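Putative sulfatase yidJ (Bacteroides fragilis, PDB 2QZU) probably acts as an arylsulfatase, hydrolysing sulfate esters with the help of a bound metal ion. Local coordinates at residues 26-31 and 123-128; 358-363 and 397-402; 366-371 and 387-392. All coordinates share one frame; numbering follows the deposited sequence.

How the contacts relate
Contact 2, centred about 11 Å from the chain centre, is wholly buried; contacts 3 and 1, at about 19 and 21 Å, each include a partly exposed residue, Leu389 and Thr27. Contact 1 ties two strand entrances of the large sheet together through one tyrosine hydroxyl. Contacts 2 and 3 share helix 361-368: the 3-10 turn leading into it is held through a carboxylate, an amide and a water, whereas its end packs by apolar contact on helix 385-390. Contacts 1 and 3 touch directly, Thr27 CG2 lying 3.3 Å from Met369 O, so the turn after helix 361-368 packs on the loop that leads into strand 29-35. Contacts 2 and 3 adjoin in sequence but do not otherwise touch.

Contact 1 (26-31 and 123-128); sequences PTPNLV and QGYNMG
At one end of the large mixed sheet, where strands 29-35 and 126-130 begin, the hydroxyl of Tyr125 reaches across to Thr27 and Pro28. The two strands run parallel but are not neighbours: strand 222-228 lies between them, and the nearest pair of CA atoms, those of Asn29 and Tyr125, is 8.3 Å apart. The long tyrosine side chain spans the gap, and tyrosine suits the place because it carries a polar atom at the far end of a rigid ring. Tyr125 OH works in both directions. It donates to Pro28 O at 2.6 Å, a short bond, and accepts from Thr27 OG1 at 2.8 Å. The carbonyl of Pro28 lies at the ring edge, near its plane; seen from that carbonyl the C=O...OH angle is 145° and the hydroxyl is tilted 25° from the carbonyl plane. Thr27 approaches the ring obliquely. Its OG1 stands between its own backbone N and carbonyl carbon (chi1 59°), a rotation that turns the hydroxyl to the tyrosine and leaves CG2 beside the backbone N. Two bonds to different residues fix the phenol end. Proline at 28 has no N-H to offer, but its carbonyl remains available as the acceptor. On the other side Gly124, with positive phi, is the C' residue of a Schellman motif: Tyr125 N bonds to Leu120 O and Gly124 N to Lys121 O, so helix 116-122 ends with two residues left before the tyrosine. The arrangement is a helix-to-strand connection with a Schellman end, leading into a parallel strand of the alpha/beta fold shared by sulfatases and alkaline phosphatases.

Contact 2 (358-363 and 397-402); sequences FADLYP and LVQPYY
Asp360 and Gln399 meet from opposite directions, joining the 3-10 turn that leads into helix 361-368 to the first residue of strand 399-404, an outer strand of the four-stranded antiparallel sheet. The contact thus links the sulfatase alpha/beta domain to that smaller sheet. The carboxylate and the amide meet through one atom of each, their planes turned 30° against each other. Gln399 NE2 donates to Asp360 OD2 at 2.8 Å, using the syn lone pair of the oxygen; the bond is bent, with an N-H...O angle of 141°, and OD2 sits tilted out of the amide plane. The glutamine chain is folded at chi2 (-75°), which turns its amide toward the aspartate. Each group suits its buried place by offering several polar atoms: Asp360 OD2 also accepts from Ala357 N and OD1 from Phe382 N, while Gln399 NE2 also donates to Met355 O. Backbone N-H groups and an amide around the carboxylate would probably stabilise its negative charge. The other halves of the two groups are joined indirectly, since a water donates one hydrogen to Asp360 OD1 at 2.6 Å and the other to Gln399 OE1 at 2.7 Å.

Contact 3 (366-371 and 387-392); sequences LSMMGF and EVLTGK
Near their C-terminal ends helices 361-368 and 385-390 come close at Met368 and Leu389, whose CA atoms lie 7.6 Å apart, and each helix is followed by a glycine with positive phi. At Gly370 this forms a Schellman motif, with Phe371 N bonded to Leu366 O; glycine suits such a position because a CB would press on the preceding carbonyl. Across the gap the contact is carried by Met368, a selenomethionine. Its chain runs out extended and then bends at the last torsion (chi3 71°), bringing the methyl over Val388 and Leu389 together. The selenium meets Val388 CG1 at 3.8 Å, the two side chains crossing at about a right angle. Leu389 instead slides past Met368 in the opposite direction, its CD2 3.7 Å from Met368 CE and its CG near Met368 CG. Leu340 of strand 338-341 touches both Met368 and Val388, so the helix ends pack against the large sheet. Met368 and Val388 are buried, Leu389 partly exposed. Between the two segments the contact is van der Waals packing alone, without directional bonds, so it probably depends on complementary shape: a long, flexible side chain fitted to two branched ones.

Contact 1 (26-31 and 123-128)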
loop_
_atom_site.group_PDB
_atom_site.type_symbol
_atom_site.label_atom_id
_atom_site.label_comp_id
_atom_site.label_asym_id
_atom_site.label_seq_id
_atom_site.Cartn_x
_atom_site.Cartn_y
_atom_site.Cartn_z
ATOM N N PRO A 26 -31.753 -15.344 34.001
ATOM C CA PRO A 26 -32.884 -14.422 33.819
ATOM C C PRO A 26 -32.664 -13.279 32.819
ATOM O O PRO A 26 -33.609 -12.575 32.456
ATOM C CB PRO A 26 -33.151 -13.928 35.242
ATOM C CG PRO A 26 -31.793 -13.937 35.850
ATOM C CD PRO A 26 -31.209 -15.243 35.367
ATOM N N THR A 27 -31.418 -13.096 32.388
ATOM C CA THR A 27 -31.078 -12.071 31.399
ATOM C C THR A 27 -30.194 -12.750 30.352
ATOM O O THR A 27 -29.389 -13.618 30.678
ATOM C CB THR A 27 -30.347 -10.864 32.036
ATOM O OG1 THR A 27 -29.142 -11.297 32.670
ATOM C CG2 THR A 27 -31.243 -10.195 33.067
ATOM N N PRO A 28 -30.332 -12.358 29.078
ATOM C CA PRO A 28 -29.545 -12.960 27.997
ATOM C C PRO A 28 -28.082 -12.557 27.842
ATOM O O PRO A 28 -27.632 -11.549 28.385
ATOM C CB PRO A 28 -30.356 -12.603 26.762
ATOM C CG PRO A 28 -30.826 -11.207 27.099
ATOM C CD PRO A 28 -31.276 -11.355 28.546
ATOM N N ASN A 29 -27.346 -13.370 27.092
ATOM C CA ASN A 29 -25.945 -13.087 26.808
ATOM C C ASN A 29 -25.957 -12.137 25.626
ATOM O O ASN A 29 -27.003 -11.901 25.024
ATOM C CB ASN A 29 -25.209 -14.361 26.402
ATOM C CG ASN A 29 -25.321 -15.449 27.439
ATOM O OD1 ASN A 29 -25.755 -16.562 27.142
ATOM N ND2 ASN A 29 -24.938 -15.131 28.667
ATOM N N LEU A 30 -24.793 -11.600 25.290
ATOM C CA LEU A 30 -24.681 -10.692 24.163
ATOM C C LEU A 30 -23.387 -10.941 23.409
ATOM O O LEU A 30 -22.311 -10.990 24.002
ATOM C CB LEU A 30 -24.704 -9.231 24.634
ATOM C CG LEU A 30 -24.290 -8.160 23.612
ATOM C CD1 LEU A 30 -25.313 -8.074 22.481
ATOM C CD2 LEU A 30 -24.161 -6.815 24.316
ATOM N N VAL A 31 -23.503 -11.129 22.102
ATOM C CA VAL A 31 -22.337 -11.306 21.253
ATOM C C VAL A 31 -22.497 -10.204 20.214
ATOM O O VAL A 31 -23.320 -10.292 19.304
ATOM C CB VAL A 31 -22.299 -12.695 20.588
ATOM C CG1 VAL A 31 -21.137 -12.761 19.597
ATOM C CG2 VAL A 31 -22.129 -13.772 21.661
ATOM N N GLN A 123 -23.609 -5.647 36.517
ATOM C CA GLN A 123 -24.707 -6.588 36.662
ATOM C C GLN A 123 -24.231 -8.039 36.718
ATOM O O GLN A 123 -25.032 -8.962 36.582
ATOM C CB GLN A 123 -25.729 -6.409 35.536
ATOM C CG GLN A 123 -26.365 -5.021 35.491
ATOM C CD GLN A 123 -26.939 -4.582 36.829
ATOM O OE1 GLN A 123 -27.694 -5.312 37.465
ATOM N NE2 GLN A 123 -26.587 -3.373 37.255
ATOM N N GLY A 124 -22.927 -8.233 36.904
ATOM C CA GLY A 124 -22.380 -9.576 37.026
ATOM C C GLY A 124 -22.020 -10.335 35.760
ATOM O O GLY A 124 -21.797 -11.547 35.809
ATOM N N TYR A 125 -21.950 -9.634 34.634
ATOM C CA TYR A 125 -21.615 -10.273 33.365
ATOM C C TYR A 125 -20.122 -10.504 33.200
ATOM O O TYR A 125 -19.307 -9.711 33.669
ATOM C CB TYR A 125 -22.096 -9.414 32.192
ATOM C CG TYR A 125 -23.530 -9.627 31.794
ATOM C CD1 TYR A 125 -24.567 -9.443 32.707
ATOM C CD2 TYR A 125 -23.856 -10.000 30.492
ATOM C CE1 TYR A 125 -25.898 -9.627 32.331
ATOM C CE2 TYR A 125 -25.179 -10.186 30.105
ATOM C CZ TYR A 125 -26.193 -9.999 31.027
ATOM O OH TYR A 125 -27.496 -10.193 30.637
ATOM N N ASN A 126 -19.779 -11.603 32.536
ATOM C CA ASN A 126 -18.393 -11.934 32.234
ATOM C C ASN A 126 -18.192 -11.094 30.971
ATOM O O ASN A 126 -18.967 -11.226 30.020
ATOM C CB ASN A 126 -18.270 -13.419 31.902
ATOM C CG ASN A 126 -17.085 -14.073 32.578
ATOM O OD1 ASN A 126 -15.971 -13.548 32.553
ATOM N ND2 ASN A 126 -17.316 -15.233 33.182
HETATM N N MSE A 127 -17.171 -10.239 30.953
HETATM C CA MSE A 127 -16.943 -9.341 29.812
HETATM C C MSE A 127 -15.697 -9.606 28.962
HETATM O O MSE A 127 -14.622 -9.882 29.489
HETATM C CB MSE A 127 -16.870 -7.896 30.314
HETATM C CG MSE A 127 -18.005 -7.478 31.234
HETATM SE SE MSE A 127 -19.710 -7.408 30.350
HETATM C CE MSE A 127 -19.366 -5.955 29.113
ATOM N N GLY A 128 -15.846 -9.475 27.646
ATOM C CA GLY A 128 -14.721 -9.682 26.744
ATOM C C GLY A 128 -14.764 -8.783 25.514
ATOM O O GLY A 128 -15.835 -8.499 24.981
#

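Contact 2 (358-363 and 397-402)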
loop_
_atom_site.group_PDB
_atom_site.type_symbol
_atom_site.label_atom_id
_atom_site.label_comp_id
_atom_site.label_asym_id
_atom_site.label_seq_id
_atom_site.Cartn_x
_atom_site.Cartn_y
_atom_site.Cartn_z
ATOM N N PHE A 358 -26.530 3.012 14.754
ATOM C CA PHE A 358 -25.432 2.355 15.451
ATOM C C PHE A 358 -25.412 2.783 16.922
ATOM O O PHE A 358 -25.264 1.950 17.816
ATOM C CB PHE A 358 -24.119 2.745 14.759
ATOM C CG PHE A 358 -22.896 2.027 15.269
ATOM C CD1 PHE A 358 -22.770 0.645 15.143
ATOM C CD2 PHE A 358 -21.830 2.752 15.802
ATOM C CE1 PHE A 358 -21.597 -0.003 15.536
ATOM C CE2 PHE A 358 -20.654 2.118 16.197
ATOM C CZ PHE A 358 -20.535 0.737 16.062
ATOM N N ALA A 359 -25.595 4.078 17.164
ATOM C CA ALA A 359 -25.557 4.629 18.521
ATOM C C ALA A 359 -26.765 4.335 19.409
ATOM O O ALA A 359 -26.728 4.592 20.609
ATOM C CB ALA A 359 -25.327 6.135 18.454
ATOM N N ASP A 360 -27.838 3.810 18.828
ATOM C CA ASP A 360 -29.028 3.493 19.612
ATOM C C ASP A 360 -28.900 2.152 20.322
ATOM O O ASP A 360 -29.727 1.815 21.170
ATOM C CB ASP A 360 -30.273 3.453 18.719
ATOM C CG ASP A 360 -30.550 4.780 18.048
ATOM O OD1 ASP A 360 -30.262 5.832 18.666
ATOM O OD2 ASP A 360 -31.072 4.769 16.910
ATOM N N LEU A 361 -27.862 1.390 19.986
ATOM C CA LEU A 361 -27.691 0.073 20.586
ATOM C C LEU A 361 -27.476 0.044 22.102
ATOM O O LEU A 361 -27.845 -0.933 22.752
ATOM C CB LEU A 361 -26.573 -0.691 19.862
ATOM C CG LEU A 361 -26.962 -1.091 18.429
ATOM C CD1 LEU A 361 -25.766 -1.698 17.713
ATOM C CD2 LEU A 361 -28.119 -2.085 18.464
ATOM N N TYR A 362 -26.905 1.106 22.667
ATOM C CA TYR A 362 -26.676 1.175 24.115
ATOM C C TYR A 362 -28.022 1.051 24.858
ATOM O O TYR A 362 -28.263 0.053 25.543
ATOM C CB TYR A 362 -25.962 2.496 24.459
ATOM C CG TYR A 362 -25.514 2.705 25.898
ATOM C CD1 TYR A 362 -26.348 2.399 26.978
ATOM C CD2 TYR A 362 -24.296 3.332 26.171
ATOM C CE1 TYR A 362 -25.978 2.718 28.289
ATOM C CE2 TYR A 362 -23.922 3.657 27.467
ATOM C CZ TYR A 362 -24.762 3.350 28.523
ATOM O OH TYR A 362 -24.382 3.679 29.803
ATOM N N PRO A 363 -28.926 2.042 24.716
ATOM C CA PRO A 363 -30.197 1.892 25.437
ATOM C C PRO A 363 -31.070 0.740 24.928
ATOM O O PRO A 363 -31.731 0.061 25.715
ATOM C CB PRO A 363 -30.865 3.252 25.249
ATOM C CG PRO A 363 -30.389 3.665 23.894
ATOM C CD PRO A 363 -28.916 3.290 23.928
ATOM N N LEU A 397 -39.634 8.212 13.296
ATOM C CA LEU A 397 -38.214 8.184 13.622
ATOM C C LEU A 397 -37.357 8.897 12.584
ATOM O O LEU A 397 -37.415 8.601 11.387
ATOM C CB LEU A 397 -37.735 6.737 13.790
ATOM C CG LEU A 397 -36.274 6.497 14.185
ATOM C CD1 LEU A 397 -35.924 7.244 15.469
ATOM C CD2 LEU A 397 -36.064 5.003 14.364
ATOM N N VAL A 398 -36.571 9.851 13.067
ATOM C CA VAL A 398 -35.665 10.625 12.233
ATOM C C VAL A 398 -34.317 10.603 12.943
ATOM O O VAL A 398 -34.242 10.837 14.154
ATOM C CB VAL A 398 -36.153 12.084 12.082
ATOM C CG1 VAL A 398 -35.120 12.907 11.329
ATOM C CG2 VAL A 398 -37.491 12.107 11.349
ATOM N N GLN A 399 -33.260 10.305 12.197
ATOM C CA GLN A 399 -31.918 10.234 12.766
ATOM C C GLN A 399 -31.069 11.422 12.338
ATOM O O GLN A 399 -31.216 11.938 11.229
ATOM C CB GLN A 399 -31.228 8.937 12.331
ATOM C CG GLN A 399 -31.869 7.661 12.862
ATOM C CD GLN A 399 -31.575 7.415 14.331
ATOM O OE1 GLN A 399 -30.898 8.209 14.986
ATOM N NE2 GLN A 399 -32.081 6.303 14.856
ATOM N N PRO A 400 -30.158 11.867 13.214
ATOM C CA PRO A 400 -29.283 13.002 12.912
ATOM C C PRO A 400 -28.058 12.623 12.078
ATOM O O PRO A 400 -27.764 11.442 11.884
ATOM C CB PRO A 400 -28.881 13.489 14.298
ATOM C CG PRO A 400 -28.767 12.196 15.061
ATOM C CD PRO A 400 -30.007 11.448 14.624
ATOM N N TYR A 401 -27.369 13.642 11.571
ATOM C CA TYR A 401 -26.132 13.466 10.813
ATOM C C TYR A 401 -25.126 14.438 11.415
ATOM O O TYR A 401 -25.482 15.568 11.754
ATOM C CB TYR A 401 -26.298 13.798 9.330
ATOM C CG TYR A 401 -24.956 13.923 8.636
ATOM C CD1 TYR A 401 -24.138 12.807 8.450
ATOM C CD2 TYR A 401 -24.464 15.167 8.246
ATOM C CE1 TYR A 401 -22.862 12.928 7.902
ATOM C CE2 TYR A 401 -23.186 15.300 7.699
ATOM C CZ TYR A 401 -22.393 14.177 7.531
ATOM O OH TYR A 401 -21.123 14.301 7.004
ATOM N N TYR A 402 -23.871 14.017 11.527
ATOM C CA TYR A 402 -22.843 14.870 12.114
ATOM C C TYR A 402 -21.488 14.891 11.429
ATOM O O TYR A 402 -21.042 13.906 10.846
ATOM C CB TYR A 402 -22.536 14.431 13.555
ATOM C CG TYR A 402 -23.644 14.589 14.549
ATOM C CD1 TYR A 402 -23.822 15.790 15.239
ATOM C CD2 TYR A 402 -24.525 13.540 14.803
ATOM C CE1 TYR A 402 -24.851 15.938 16.156
ATOM C CE2 TYR A 402 -25.559 13.679 15.716
ATOM C CZ TYR A 402 -25.716 14.882 16.387
ATOM O OH TYR A 402 -26.754 15.039 17.271
HETATM O O HOH W 1 -29.499 7.861 17.320
#

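Contact 3 (366-371 and 387-392)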
loop_
_atom_site.group_PDB
_atom_site.type_symbol
_atom_site.label_atom_id
_atom_site.label_comp_id
_atom_site.label_asym_id
_atom_site.label_seq_id
_atom_site.Cartn_x
_atom_site.Cartn_y
_atom_site.Cartn_z
ATOM N N LEU A 366 -29.615 -2.730 26.260
ATOM C CA LEU A 366 -29.761 -2.790 27.711
ATOM C C LEU A 366 -31.209 -3.036 28.132
ATOM O O LEU A 366 -31.465 -3.843 29.023
ATOM C CB LEU A 366 -29.238 -1.499 28.346
ATOM C CG LEU A 366 -27.981 -1.599 29.220
ATOM C CD1 LEU A 366 -26.999 -2.601 28.647
ATOM C CD2 LEU A 366 -27.348 -0.218 29.346
ATOM N N SER A 367 -32.151 -2.337 27.503
ATOM C CA SER A 367 -33.563 -2.525 27.835
ATOM C C SER A 367 -34.014 -3.923 27.405
ATOM O O SER A 367 -34.740 -4.594 28.133
ATOM C CB SER A 367 -34.434 -1.459 27.154
ATOM O OG SER A 367 -34.264 -0.189 27.765
HETATM N N MSE A 368 -33.580 -4.361 26.225
HETATM C CA MSE A 368 -33.943 -5.691 25.739
HETATM C C MSE A 368 -33.429 -6.765 26.694
HETATM O O MSE A 368 -34.062 -7.805 26.875
HETATM C CB MSE A 368 -33.341 -5.950 24.351
HETATM C CG MSE A 368 -33.998 -5.203 23.205
HETATM SE SE MSE A 368 -32.998 -5.490 21.561
HETATM C CE MSE A 368 -33.469 -7.346 21.254
HETATM N N MSE A 369 -32.279 -6.501 27.305
HETATM C CA MSE A 369 -31.648 -7.451 28.214
HETATM C C MSE A 369 -32.207 -7.468 29.630
HETATM O O MSE A 369 -31.827 -8.321 30.430
HETATM C CB MSE A 369 -30.143 -7.188 28.250
HETATM C CG MSE A 369 -29.462 -7.504 26.932
HETATM SE SE MSE A 369 -27.665 -6.840 26.783
HETATM C CE MSE A 369 -27.509 -6.976 24.860
ATOM N N GLY A 370 -33.102 -6.530 29.929
ATOM C CA GLY A 370 -33.697 -6.463 31.252
ATOM C C GLY A 370 -33.045 -5.458 32.185
ATOM O O GLY A 370 -33.255 -5.508 33.400
ATOM N N PHE A 371 -32.268 -4.532 31.629
ATOM C CA PHE A 371 -31.582 -3.535 32.447
ATOM C C PHE A 371 -31.960 -2.097 32.091
ATOM O O PHE A 371 -31.123 -1.195 32.134
ATOM C CB PHE A 371 -30.066 -3.725 32.319
ATOM C CG PHE A 371 -29.586 -5.081 32.770
ATOM C CD1 PHE A 371 -29.762 -5.491 34.088
ATOM C CD2 PHE A 371 -28.987 -5.957 31.872
ATOM C CE1 PHE A 371 -29.347 -6.759 34.507
ATOM C CE2 PHE A 371 -28.569 -7.227 32.279
ATOM C CZ PHE A 371 -28.751 -7.628 33.599
ATOM N N GLU A 387 -39.593 -1.672 19.608
ATOM C CA GLU A 387 -39.652 -1.754 18.155
ATOM C C GLU A 387 -38.871 -2.973 17.657
ATOM O O GLU A 387 -39.341 -3.713 16.795
ATOM C CB GLU A 387 -39.063 -0.486 17.528
ATOM C CG GLU A 387 -39.891 0.792 17.678
ATOM C CD GLU A 387 -39.965 1.315 19.104
ATOM O OE1 GLU A 387 -39.026 1.079 19.894
ATOM O OE2 GLU A 387 -40.964 1.991 19.430
ATOM N N VAL A 388 -37.675 -3.179 18.199
ATOM C CA VAL A 388 -36.852 -4.307 17.791
ATOM C C VAL A 388 -37.498 -5.647 18.153
ATOM O O VAL A 388 -37.564 -6.555 17.328
ATOM C CB VAL A 388 -35.445 -4.232 18.438
ATOM C CG1 VAL A 388 -34.664 -5.501 18.145
ATOM C CG2 VAL A 388 -34.694 -3.020 17.896
ATOM N N LEU A 389 -37.991 -5.753 19.382
ATOM C CA LEU A 389 -38.614 -6.989 19.849
ATOM C C LEU A 389 -39.919 -7.359 19.147
ATOM O O LEU A 389 -40.107 -8.505 18.736
ATOM C CB LEU A 389 -38.875 -6.905 21.356
ATOM C CG LEU A 389 -37.670 -6.885 22.301
ATOM C CD1 LEU A 389 -38.150 -6.558 23.710
ATOM C CD2 LEU A 389 -36.961 -8.233 22.274
ATOM N N THR A 390 -40.812 -6.388 19.002
ATOM C CA THR A 390 -42.116 -6.638 18.394
ATOM C C THR A 390 -42.195 -6.411 16.894
ATOM O O THR A 390 -43.010 -7.031 16.209
ATOM C CB THR A 390 -43.201 -5.763 19.048
ATOM O OG1 THR A 390 -42.913 -4.382 18.797
ATOM C CG2 THR A 390 -43.247 -6.000 20.552
ATOM N N GLY A 391 -41.353 -5.524 16.380
ATOM C CA GLY A 391 -41.396 -5.230 14.963
ATOM C C GLY A 391 -42.339 -4.064 14.730
ATOM O O GLY A 391 -42.599 -3.679 13.590
ATOM N N LYS A 392 -42.865 -3.512 15.819
ATOM C CA LYS A 392 -43.774 -2.373 15.739
ATOM C C LYS A 392 -42.981 -1.203 15.172
ATOM O O LYS A 392 -41.947 -0.820 15.718
ATOM C CB LYS A 392 -44.313 -2.026 17.122
#